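Local coordinates for translation initiation factor eIF2 assembly protein (Schizosaccharomyces pombe, PDB 4ZGP), which acts as an ATP-dependent chaperone, binding the gamma subunit of the translation initiation factor eIF2 so that it can assemble with the alpha and beta subunits, at residues A[32-37]-A[48-53]; A[195-200]-A[274-279]; A[226-231]-A[245-250]. One frame throughout, in Å; residues are numbered along the deposited sequence. Where two conformers were deposited one is given.

Contact 1: residues A[32-37]-A[48-53]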
loop_
_atom_site.group_PDB
_atom_site.type_symbol
_atom_site.label_atom_id
_atom_site.label_comp_id
_atom_site.label_asym_id
_atom_site.label_seq_id
_atom_site.Cartn_x
_atom_site.Cartn_y
_atom_site.Cartn_z
ATOM N N CYS A 32 -9.953 1.814 1.943
ATOM C CA CYS A 32 -8.586 1.392 1.655
ATOM C C CYS A 32 -7.552 2.023 2.576
ATOM O O CYS A 32 -6.355 1.755 2.415
ATOM C CB CYS A 32 -8.221 1.716 0.195
ATOM S SG CYS A 32 -9.008 0.529 -0.917
ATOM N N GLN A 33 -7.985 2.864 3.510
ATOM C CA GLN A 33 -7.031 3.389 4.492
ATOM C C GLN A 33 -6.410 2.244 5.262
ATOM O O GLN A 33 -7.096 1.276 5.597
ATOM C CB GLN A 33 -7.706 4.333 5.488
ATOM C CG GLN A 33 -8.364 5.581 4.949
ATOM C CD GLN A 33 -9.180 6.263 6.054
ATOM O OE1 GLN A 33 -8.695 7.163 6.719
ATOM N NE2 GLN A 33 -10.404 5.791 6.268
ATOM N N PHE A 34 -5.119 2.355 5.582
ATOM C CA PHE A 34 -4.432 1.286 6.304
ATOM C C PHE A 34 -5.172 0.883 7.588
ATOM O O PHE A 34 -5.384 -0.297 7.851
ATOM C CB PHE A 34 -2.993 1.716 6.661
ATOM C CG PHE A 34 -2.147 0.593 7.144
ATOM C CD1 PHE A 34 -1.403 -0.165 6.245
ATOM C CD2 PHE A 34 -2.076 0.298 8.495
ATOM C CE1 PHE A 34 -0.620 -1.212 6.686
ATOM C CE2 PHE A 34 -1.299 -0.756 8.942
ATOM C CZ PHE A 34 -0.575 -1.508 8.049
ATOM N N SER A 35 -5.565 1.870 8.377
ATOM C CA SER A 35 -6.262 1.567 9.623
ATOM C C SER A 35 -7.567 0.801 9.368
ATOM O O SER A 35 -7.980 0.001 10.190
ATOM C CB SER A 35 -6.563 2.841 10.408
ATOM O OG SER A 35 -7.301 3.773 9.642
ATOM N N SER A 36 -8.203 1.030 8.225
ATOM C CA SER A 36 -9.467 0.353 7.968
ATOM C C SER A 36 -9.271 -1.127 7.654
ATOM O O SER A 36 -10.088 -1.947 8.033
ATOM C CB SER A 36 -10.236 1.039 6.827
ATOM O OG SER A 36 -10.573 2.371 7.178
ATOM N N TRP A 37 -8.206 -1.500 6.965
ATOM C CA TRP A 37 -8.120 -2.909 6.618
ATOM C C TRP A 37 -7.136 -3.677 7.480
ATOM O O TRP A 37 -7.228 -4.907 7.586
ATOM C CB TRP A 37 -7.803 -3.079 5.124
ATOM C CG TRP A 37 -6.514 -2.484 4.624
ATOM C CD1 TRP A 37 -6.356 -1.287 3.986
ATOM C CD2 TRP A 37 -5.214 -3.073 4.695
ATOM N NE1 TRP A 37 -5.043 -1.089 3.670
ATOM C CE2 TRP A 37 -4.313 -2.167 4.090
ATOM C CE3 TRP A 37 -4.716 -4.263 5.233
ATOM C CZ2 TRP A 37 -2.943 -2.411 4.007
ATOM C CZ3 TRP A 37 -3.348 -4.510 5.138
ATOM C CH2 TRP A 37 -2.482 -3.582 4.534
ATOM N N ALA A 48 2.412 -4.183 12.252
ATOM C CA ALA A 48 2.488 -2.738 12.078
ATOM C C ALA A 48 1.906 -2.018 13.277
ATOM O O ALA A 48 1.107 -2.588 14.028
ATOM C CB ALA A 48 1.753 -2.303 10.777
ATOM N N LYS A 49 2.325 -0.771 13.476
ATOM C CA LYS A 49 1.714 0.095 14.479
ATOM C C LYS A 49 1.113 1.289 13.791
ATOM O O LYS A 49 1.669 1.807 12.819
ATOM C CB LYS A 49 2.732 0.576 15.526
ATOM C CG LYS A 49 3.382 -0.538 16.322
ATOM C CD LYS A 49 2.467 -1.044 17.427
ATOM C CE LYS A 49 3.152 -2.107 18.277
ATOM N NZ LYS A 49 2.287 -2.572 19.404
ATOM N N VAL A 50 -0.031 1.737 14.281
ATOM C CA VAL A 50 -0.654 2.914 13.706
ATOM C C VAL A 50 -0.758 4.048 14.714
ATOM O O VAL A 50 -1.305 3.871 15.801
ATOM C CB VAL A 50 -2.065 2.590 13.151
ATOM C CG1 VAL A 50 -2.653 3.805 12.483
ATOM C CG2 VAL A 50 -1.979 1.459 12.154
ATOM N N ILE A 51 -0.225 5.207 14.352
ATOM C CA ILE A 51 -0.413 6.408 15.162
ATOM C C ILE A 51 -1.523 7.270 14.574
ATOM O O ILE A 51 -1.365 7.873 13.517
ATOM C CB ILE A 51 0.882 7.213 15.265
ATOM C CG1 ILE A 51 1.956 6.364 15.934
ATOM C CG2 ILE A 51 0.635 8.501 16.053
ATOM C CD1 ILE A 51 3.353 6.971 15.852
ATOM N N LYS A 52 -2.662 7.314 15.264
ATOM C CA LYS A 52 -3.861 7.922 14.721
ATOM C C LYS A 52 -4.669 8.595 15.833
ATOM O O LYS A 52 -4.954 7.968 16.845
ATOM C CB LYS A 52 -4.717 6.871 14.014
ATOM C CG LYS A 52 -5.880 7.438 13.205
ATOM C CD LYS A 52 -6.758 6.309 12.677
ATOM C CE LYS A 52 -7.922 6.823 11.821
ATOM N NZ LYS A 52 -7.470 7.631 10.657
ATOM N N PRO A 53 -5.013 9.876 15.653
ATOM C CA PRO A 53 -4.587 10.670 14.496
ATOM C C PRO A 53 -3.101 11.010 14.531
ATOM O O PRO A 53 -2.445 10.888 15.564
ATOM C CB PRO A 53 -5.434 11.939 14.601
ATOM C CG PRO A 53 -5.818 12.022 16.032
ATOM C CD PRO A 53 -5.958 10.610 16.512
HETATM O O HOH W 1 -9.636 8.177 8.861
#

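Contact 2: residues A[195-200]-A[274-279]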
loop_
_atom_site.group_PDB
_atom_site.type_symbol
_atom_site.label_atom_id
_atom_site.label_comp_id
_atom_site.label_asym_id
_atom_site.label_seq_id
_atom_site.Cartn_x
_atom_site.Cartn_y
_atom_site.Cartn_z
ATOM N N ARG A 195 0.580 -8.075 -7.665
ATOM C CA ARG A 195 -0.564 -7.187 -7.560
ATOM C C ARG A 195 -1.767 -7.907 -8.158
ATOM O O ARG A 195 -1.671 -8.449 -9.250
ATOM C CB ARG A 195 -0.296 -5.875 -8.279
ATOM C CG ARG A 195 -1.512 -4.952 -8.306
ATOM C CD ARG A 195 -1.112 -3.490 -8.429
ATOM N NE ARG A 195 -0.475 -2.984 -7.215
ATOM C CZ ARG A 195 -0.089 -1.725 -7.046
ATOM N NH1 ARG A 195 -0.250 -0.852 -8.031
ATOM N NH2 ARG A 195 0.462 -1.335 -5.886
ATOM N N CYS A 196 -2.887 -7.901 -7.433
ATOM C CA CYS A 196 -3.988 -8.834 -7.674
ATOM C C CYS A 196 -5.286 -8.060 -7.784
ATOM O O CYS A 196 -5.652 -7.270 -6.907
ATOM C CB CYS A 196 -4.082 -9.874 -6.556
ATOM S SG CYS A 196 -2.487 -10.666 -6.145
ATOM N N PHE A 197 -5.992 -8.305 -8.874
ATOM C CA PHE A 197 -7.105 -7.469 -9.250
ATOM C C PHE A 197 -8.396 -8.247 -9.072
ATOM O O PHE A 197 -8.523 -9.388 -9.518
ATOM C CB PHE A 197 -6.930 -7.001 -10.703
ATOM C CG PHE A 197 -5.685 -6.198 -10.925
ATOM C CD1 PHE A 197 -4.482 -6.821 -11.229
ATOM C CD2 PHE A 197 -5.718 -4.821 -10.853
ATOM C CE1 PHE A 197 -3.333 -6.064 -11.444
ATOM C CE2 PHE A 197 -4.572 -4.067 -11.064
ATOM C CZ PHE A 197 -3.385 -4.683 -11.362
ATOM N N VAL A 198 -9.341 -7.619 -8.385
ATOM C CA VAL A 198 -10.551 -8.270 -7.959
ATOM C C VAL A 198 -11.752 -7.495 -8.477
ATOM O O VAL A 198 -11.843 -6.295 -8.281
ATOM C CB VAL A 198 -10.644 -8.350 -6.413
ATOM C CG1 VAL A 198 -11.957 -8.979 -6.004
ATOM C CG2 VAL A 198 -9.465 -9.130 -5.837
ATOM N N LYS A 199 -12.671 -8.194 -9.134
ATOM C CA LYS A 199 -13.875 -7.550 -9.649
ATOM C C LYS A 199 -15.060 -8.457 -9.367
ATOM O O LYS A 199 -14.995 -9.660 -9.614
ATOM C CB LYS A 199 -13.751 -7.268 -11.150
ATOM C CG LYS A 199 -14.967 -6.571 -11.736
ATOM C CD LYS A 199 -14.982 -6.671 -13.254
ATOM C CE LYS A 199 -13.966 -5.748 -13.845
ATOM N NZ LYS A 199 -14.087 -5.627 -15.344
ATOM N N SER A 200 -16.119 -7.870 -8.816
ATOM C CA SER A 200 -17.266 -8.619 -8.308
ATOM C C SER A 200 -16.820 -9.787 -7.436
ATOM O O SER A 200 -17.293 -10.906 -7.593
ATOM C CB SER A 200 -18.153 -9.095 -9.470
ATOM O OG SER A 200 -18.385 -8.005 -10.342
ATOM N N SER A 274 -7.808 -0.201 -19.345
ATOM C CA SER A 274 -8.770 -0.487 -20.397
ATOM C C SER A 274 -9.118 -1.956 -20.362
ATOM O O SER A 274 -10.288 -2.320 -20.367
ATOM C CB SER A 274 -8.227 -0.102 -21.784
ATOM O OG SER A 274 -7.804 1.245 -21.797
ATOM N N GLU A 275 -8.117 -2.828 -20.305
ATOM C CA GLU A 275 -8.470 -4.243 -20.289
ATOM C C GLU A 275 -9.047 -4.668 -18.931
ATOM O O GLU A 275 -9.918 -5.521 -18.881
ATOM C CB GLU A 275 -7.273 -5.119 -20.677
ATOM C CG GLU A 275 -6.097 -5.073 -19.752
ATOM C CD GLU A 275 -4.832 -5.634 -20.394
ATOM O OE1 GLU A 275 -4.930 -6.608 -21.177
ATOM O OE2 GLU A 275 -3.741 -5.092 -20.106
ATOM N N LEU A 276 -8.592 -4.062 -17.837
ATOM C CA LEU A 276 -9.131 -4.443 -16.519
ATOM C C LEU A 276 -10.606 -4.092 -16.392
ATOM O O LEU A 276 -11.400 -4.854 -15.838
ATOM C CB LEU A 276 -8.342 -3.763 -15.403
ATOM C CG LEU A 276 -6.939 -4.320 -15.172
ATOM C CD1 LEU A 276 -6.183 -3.355 -14.243
ATOM C CD2 LEU A 276 -6.960 -5.750 -14.622
ATOM N N GLU A 277 -10.954 -2.926 -16.921
ATOM C CA GLU A 277 -12.330 -2.450 -16.916
ATOM C C GLU A 277 -13.257 -3.318 -17.763
ATOM O O GLU A 277 -14.399 -3.560 -17.393
ATOM C CB GLU A 277 -12.366 -1.015 -17.414
ATOM C CG GLU A 277 -13.711 -0.367 -17.325
ATOM C CD GLU A 277 -13.635 1.093 -17.698
ATOM O OE1 GLU A 277 -12.508 1.597 -17.919
ATOM O OE2 GLU A 277 -14.697 1.736 -17.771
ATOM N N SER A 278 -12.755 -3.804 -18.891
ATOM C CA SER A 278 -13.608 -4.573 -19.788
ATOM C C SER A 278 -13.603 -6.054 -19.419
ATOM O O SER A 278 -14.519 -6.798 -19.779
ATOM C CB SER A 278 -13.178 -4.363 -21.245
ATOM O OG SER A 278 -11.861 -4.832 -21.456
ATOM N N MET A 279 -12.603 -6.474 -18.644
ATOM C CA MET A 279 -12.461 -7.883 -18.314
ATOM C C MET A 279 -13.693 -8.447 -17.646
ATOM O O MET A 279 -14.308 -7.821 -16.769
ATOM C CB MET A 279 -11.249 -8.104 -17.421
ATOM C CG MET A 279 -10.573 -9.426 -17.630
ATOM S SD MET A 279 -9.002 -9.485 -16.729
ATOM C CE MET A 279 -8.200 -8.006 -17.312
#

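Contact 3: residues A[226-231]-A[245-250]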
loop_
_atom_site.group_PDB
_atom_site.type_symbol
_atom_site.label_atom_id
_atom_site.label_comp_id
_atom_site.label_asym_id
_atom_site.label_seq_id
_atom_site.Cartn_x
_atom_site.Cartn_y
_atom_site.Cartn_z
ATOM N N LYS A 226 -2.753 -20.480 -6.520
ATOM C CA LYS A 226 -3.553 -21.114 -5.470
ATOM C C LYS A 226 -3.417 -20.356 -4.157
ATOM O O LYS A 226 -4.401 -20.145 -3.465
ATOM C CB LYS A 226 -3.142 -22.585 -5.277
ATOM C CG LYS A 226 -3.773 -23.261 -4.076
ATOM C CD LYS A 226 -5.297 -23.276 -4.148
ATOM C CE LYS A 226 -5.898 -24.320 -3.200
ATOM N NZ LYS A 226 -5.276 -24.298 -1.843
ATOM N N LEU A 227 -2.204 -19.951 -3.812
ATOM C CA LEU A 227 -2.003 -19.183 -2.578
ATOM C C LEU A 227 -2.700 -17.807 -2.620
ATOM O O LEU A 227 -3.235 -17.348 -1.609
ATOM C CB LEU A 227 -0.520 -18.994 -2.302
ATOM C CG LEU A 227 0.240 -20.271 -1.950
ATOM C CD1 LEU A 227 1.728 -19.981 -1.796
ATOM C CD2 LEU A 227 -0.334 -20.917 -0.690
ATOM N N ILE A 228 -2.708 -17.169 -3.787
ATOM C CA ILE A 228 -3.389 -15.873 -3.948
ATOM C C ILE A 228 -4.904 -16.049 -3.860
ATOM O O ILE A 228 -5.588 -15.251 -3.217
ATOM C CB ILE A 228 -3.000 -15.196 -5.284
ATOM C CG1 ILE A 228 -1.520 -14.776 -5.221
ATOM C CG2 ILE A 228 -3.872 -13.976 -5.573
ATOM C CD1 ILE A 228 -0.919 -14.250 -6.538
ATOM N N SER A 229 -5.418 -17.081 -4.525
ATOM C CA SER A 229 -6.838 -17.443 -4.484
ATOM C C SER A 229 -7.291 -17.711 -3.047
ATOM O O SER A 229 -8.346 -17.256 -2.595
ATOM C CB SER A 229 -7.072 -18.683 -5.361
ATOM O OG SER A 229 -8.443 -18.968 -5.532
ATOM N N ASP A 230 -6.489 -18.490 -2.336
ATOM C CA ASP A 230 -6.792 -18.810 -0.943
ATOM C C ASP A 230 -6.812 -17.567 -0.064
ATOM O O ASP A 230 -7.674 -17.435 0.811
ATOM C CB ASP A 230 -5.781 -19.806 -0.390
ATOM C CG ASP A 230 -5.985 -21.220 -0.926
ATOM O OD1 ASP A 230 -7.060 -21.509 -1.509
ATOM O OD2 ASP A 230 -5.059 -22.038 -0.755
ATOM N N LEU A 231 -5.864 -16.657 -0.279
ATOM C CA LEU A 231 -5.858 -15.409 0.489
ATOM C C LEU A 231 -7.131 -14.596 0.204
ATOM O O LEU A 231 -7.755 -14.076 1.121
ATOM C CB LEU A 231 -4.604 -14.573 0.184
ATOM C CG LEU A 231 -4.479 -13.219 0.878
ATOM C CD1 LEU A 231 -4.595 -13.404 2.381
ATOM C CD2 LEU A 231 -3.151 -12.537 0.548
ATOM N N PHE A 245 -5.317 -5.873 -4.446
ATOM C CA PHE A 245 -4.522 -6.157 -3.243
ATOM C C PHE A 245 -3.127 -6.609 -3.628
ATOM O O PHE A 245 -2.946 -7.249 -4.657
ATOM C CB PHE A 245 -5.240 -7.167 -2.305
ATOM C CG PHE A 245 -5.398 -8.581 -2.830
ATOM C CD1 PHE A 245 -6.464 -8.931 -3.635
ATOM C CD2 PHE A 245 -4.552 -9.591 -2.405
ATOM C CE1 PHE A 245 -6.632 -10.254 -4.059
ATOM C CE2 PHE A 245 -4.714 -10.913 -2.822
ATOM C CZ PHE A 245 -5.741 -11.246 -3.654
ATOM N N ASP A 246 -2.126 -6.198 -2.835
ATOM C CA ASP A 246 -0.743 -6.587 -3.099
ATOM C C ASP A 246 -0.387 -7.707 -2.146
ATOM O O ASP A 246 -0.815 -7.702 -0.991
ATOM C CB ASP A 246 0.234 -5.412 -2.925
ATOM C CG ASP A 246 0.049 -4.337 -3.989
ATOM O OD1 ASP A 246 -0.515 -4.639 -5.062
ATOM O OD2 ASP A 246 0.454 -3.191 -3.752
ATOM N N VAL A 247 0.359 -8.691 -2.634
ATOM C CA VAL A 247 0.713 -9.839 -1.807
ATOM C C VAL A 247 2.187 -10.162 -1.922
ATOM O O VAL A 247 2.782 -9.968 -2.963
ATOM C CB VAL A 247 -0.077 -11.085 -2.193
ATOM C CG1 VAL A 247 -1.489 -10.879 -1.866
ATOM C CG2 VAL A 247 0.094 -11.397 -3.676
ATOM N N TYR A 248 2.756 -10.632 -0.818
ATOM C CA TYR A 248 4.126 -11.105 -0.803
ATOM C C TYR A 248 4.079 -12.596 -0.486
ATOM O O TYR A 248 3.507 -13.007 0.520
ATOM C CB TYR A 248 4.956 -10.355 0.236
ATOM C CG TYR A 248 6.372 -10.890 0.334
ATOM C CD1 TYR A 248 7.188 -10.947 -0.784
ATOM C CD2 TYR A 248 6.893 -11.311 1.556
ATOM C CE1 TYR A 248 8.502 -11.441 -0.698
ATOM C CE2 TYR A 248 8.213 -11.792 1.657
ATOM C CZ TYR A 248 9.004 -11.856 0.526
ATOM O OH TYR A 248 10.304 -12.341 0.615
ATOM N N ILE A 249 4.653 -13.414 -1.356
ATOM C CA ILE A 249 4.569 -14.858 -1.164
ATOM C C ILE A 249 5.964 -15.384 -0.927
ATOM O O ILE A 249 6.851 -15.197 -1.738
ATOM C CB ILE A 249 3.905 -15.560 -2.362
ATOM C CG1 ILE A 249 2.472 -15.039 -2.514
ATOM C CG2 ILE A 249 3.880 -17.083 -2.144
ATOM C CD1 ILE A 249 1.689 -15.614 -3.700
ATOM N N HIS A 250 6.154 -16.014 0.220
ATOM C CA HIS A 250 7.482 -16.417 0.631
ATOM C C HIS A 250 7.359 -17.733 1.384
ATOM O O HIS A 250 6.567 -17.845 2.310
ATOM C CB HIS A 250 8.121 -15.335 1.502
ATOM C CG HIS A 250 9.509 -15.663 1.952
ATOM N ND1 HIS A 250 10.585 -15.678 1.092
ATOM C CD2 HIS A 250 10.001 -15.969 3.176
ATOM C CE1 HIS A 250 11.681 -15.988 1.765
ATOM N NE2 HIS A 250 11.351 -16.173 3.031
#

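Contact 1: residues A[32-37]-A[48-53]
Lys52 NZ is gripped by several groups at once. NZ donates to a water 2.9 Å away, which in turn donates to Gln33 OE1. The contact lies in the ATP-grasp fold, where the start of helix 34-40 meets strand 48-51, at the edge of a small antiparallel sheet. Because Gln33 OE1 and Lys52 NZ are 4.2 Å apart, the water makes the link between them. Glu179 OE1 makes a salt bridge to Lys52 NZ and also hydrogen-bonds Ser35 OG, so one anion ties both segments, while Ser177 adds a hydrogen bond to the ammonium. Alongside, the methylenes of the lysine run past the serine, with Lys52 CE 3.8 Å from Ser35 OG. Gln33, at the N-cap position of the helix, is further held by Asn117 at OE1 and by the backbone of Leu30 at NE2.

The apolar half belongs to Phe34. Its CG lies anti to the backbone N (chi1 -168°), which places the ring between the helix and the strand residues Ala48 and Val50; the ring also touches Lys183, an ATP-binding residue. Val50 CG2 comes in at the ring edge, 3.8 Å from Phe34 CD2, while Ala48 CB approaches obliquely, 3.7 Å from Phe34 CZ.

Contact 2: residues A[195-200]-A[274-279]
Lys199 and Phe197, two residues apart on strand 193-199, make the close part of this contact with the end of helix 273-278. The ammonium of Lys199 sits among backbone carbonyls: NZ donates to Met279 O at 2.6 Å and to Leu276 O at 2.8 Å, both in the carbonyl plane and the first on a lone pair. A third bond, from Lys199 NZ to Glu277 O at 2.9 Å, is weak. A bend at chi3 (-74°) in an otherwise extended chain turns the amine onto these oxygens, and a positive charge there would probably be favoured by the helix C-terminus. Beside it, Leu276 sets both methyls on the same side of the Phe197 ring plane. Its CD2 lies over the face, 4.2 Å from the ring centroid and 23° off the normal, while Leu276 CD1 comes within 3.6 Å of Phe197 CE2.

The outer side is looser. Glu277 points away, its side chain coming no nearer than 5.3 Å to any atom of 195-200. Exposed Ser278 bonds within its own helix, OG to Ser274 O.

Phe197 and Lys199 meet this helix, whereas Cys196 and Val198 touch helix 221-233 on the other face of the strand. With Arg195 of the same strand lining the ADP pocket, the arrangement is that of a nucleotide-binding ATP-grasp sheet covered by helices.

Contact 3: residues A[226-231]-A[245-250]
Ile228 and Ile249 bury the most surface here, 67 and 62 Å², followed by Phe245 with 51 Å². The two isoleucines cross at about a right angle, bringing Ile228 CG1 to 3.6 Å from Ile249 CD1. The other branch of Ile228 serves a different neighbour: CG2, anti to the backbone N, reaches Phe245 CZ at 3.8 Å. A single helix residue thus spans from Phe245 to Ile249; its touch on Val247, which lies between them, is less certain because that valine is modelled in two conformers. An alanine at Ile228 is likely to open a gap between the helix and this row, leaving Ile249 CD1 and the end of the Phe245 ring without their shared partner.

Ile249 has a second contact, its CG2 lying 3.6 Å from Leu227 CD1. Phe245 CG sits between the backbone N and the carbonyl carbon (chi1 67°), which puts the end of the ring at Ile228 and Leu231; Leu231 CD2 approaches it obliquely, 4.1 Å from Phe245 CE2.

The segment axes approach to 10.1 Å at 129°, so helix 221-233 lies slantwise across strand 243-250. Ile228 also touches Cys196 of strand 193-199 and Leu203 and Phe206 of strand 202-208. Asp246 leaves the strand away from the helix; its carboxylate forms salt bridges with Arg195 and Arg209, on strands 193-199 and just after 202-208, and the residue touches ADP.

In the fold
Contact 3 is the buried one and entirely apolar across its interface; contacts 1 and 2 are partly buried and combine an aromatic patch with a lysine held at the more open side. The lysines differ: in contact 1 the partners are a carboxylate, a hydroxyl and a water, in contact 2 backbone carbonyls at a helix end. Contacts 2 and 3 share the mixed sheet, on neighbouring strands 193-199 and 243-250, with their helices on opposite faces. They meet directly, Arg195 NE bonding Asp246 OD1 at 2.7 Å in a salt bridge. Contact 1 belongs to the other, antiparallel sheet, its centre about 21 Å from that of contact 3, with ADP bound between.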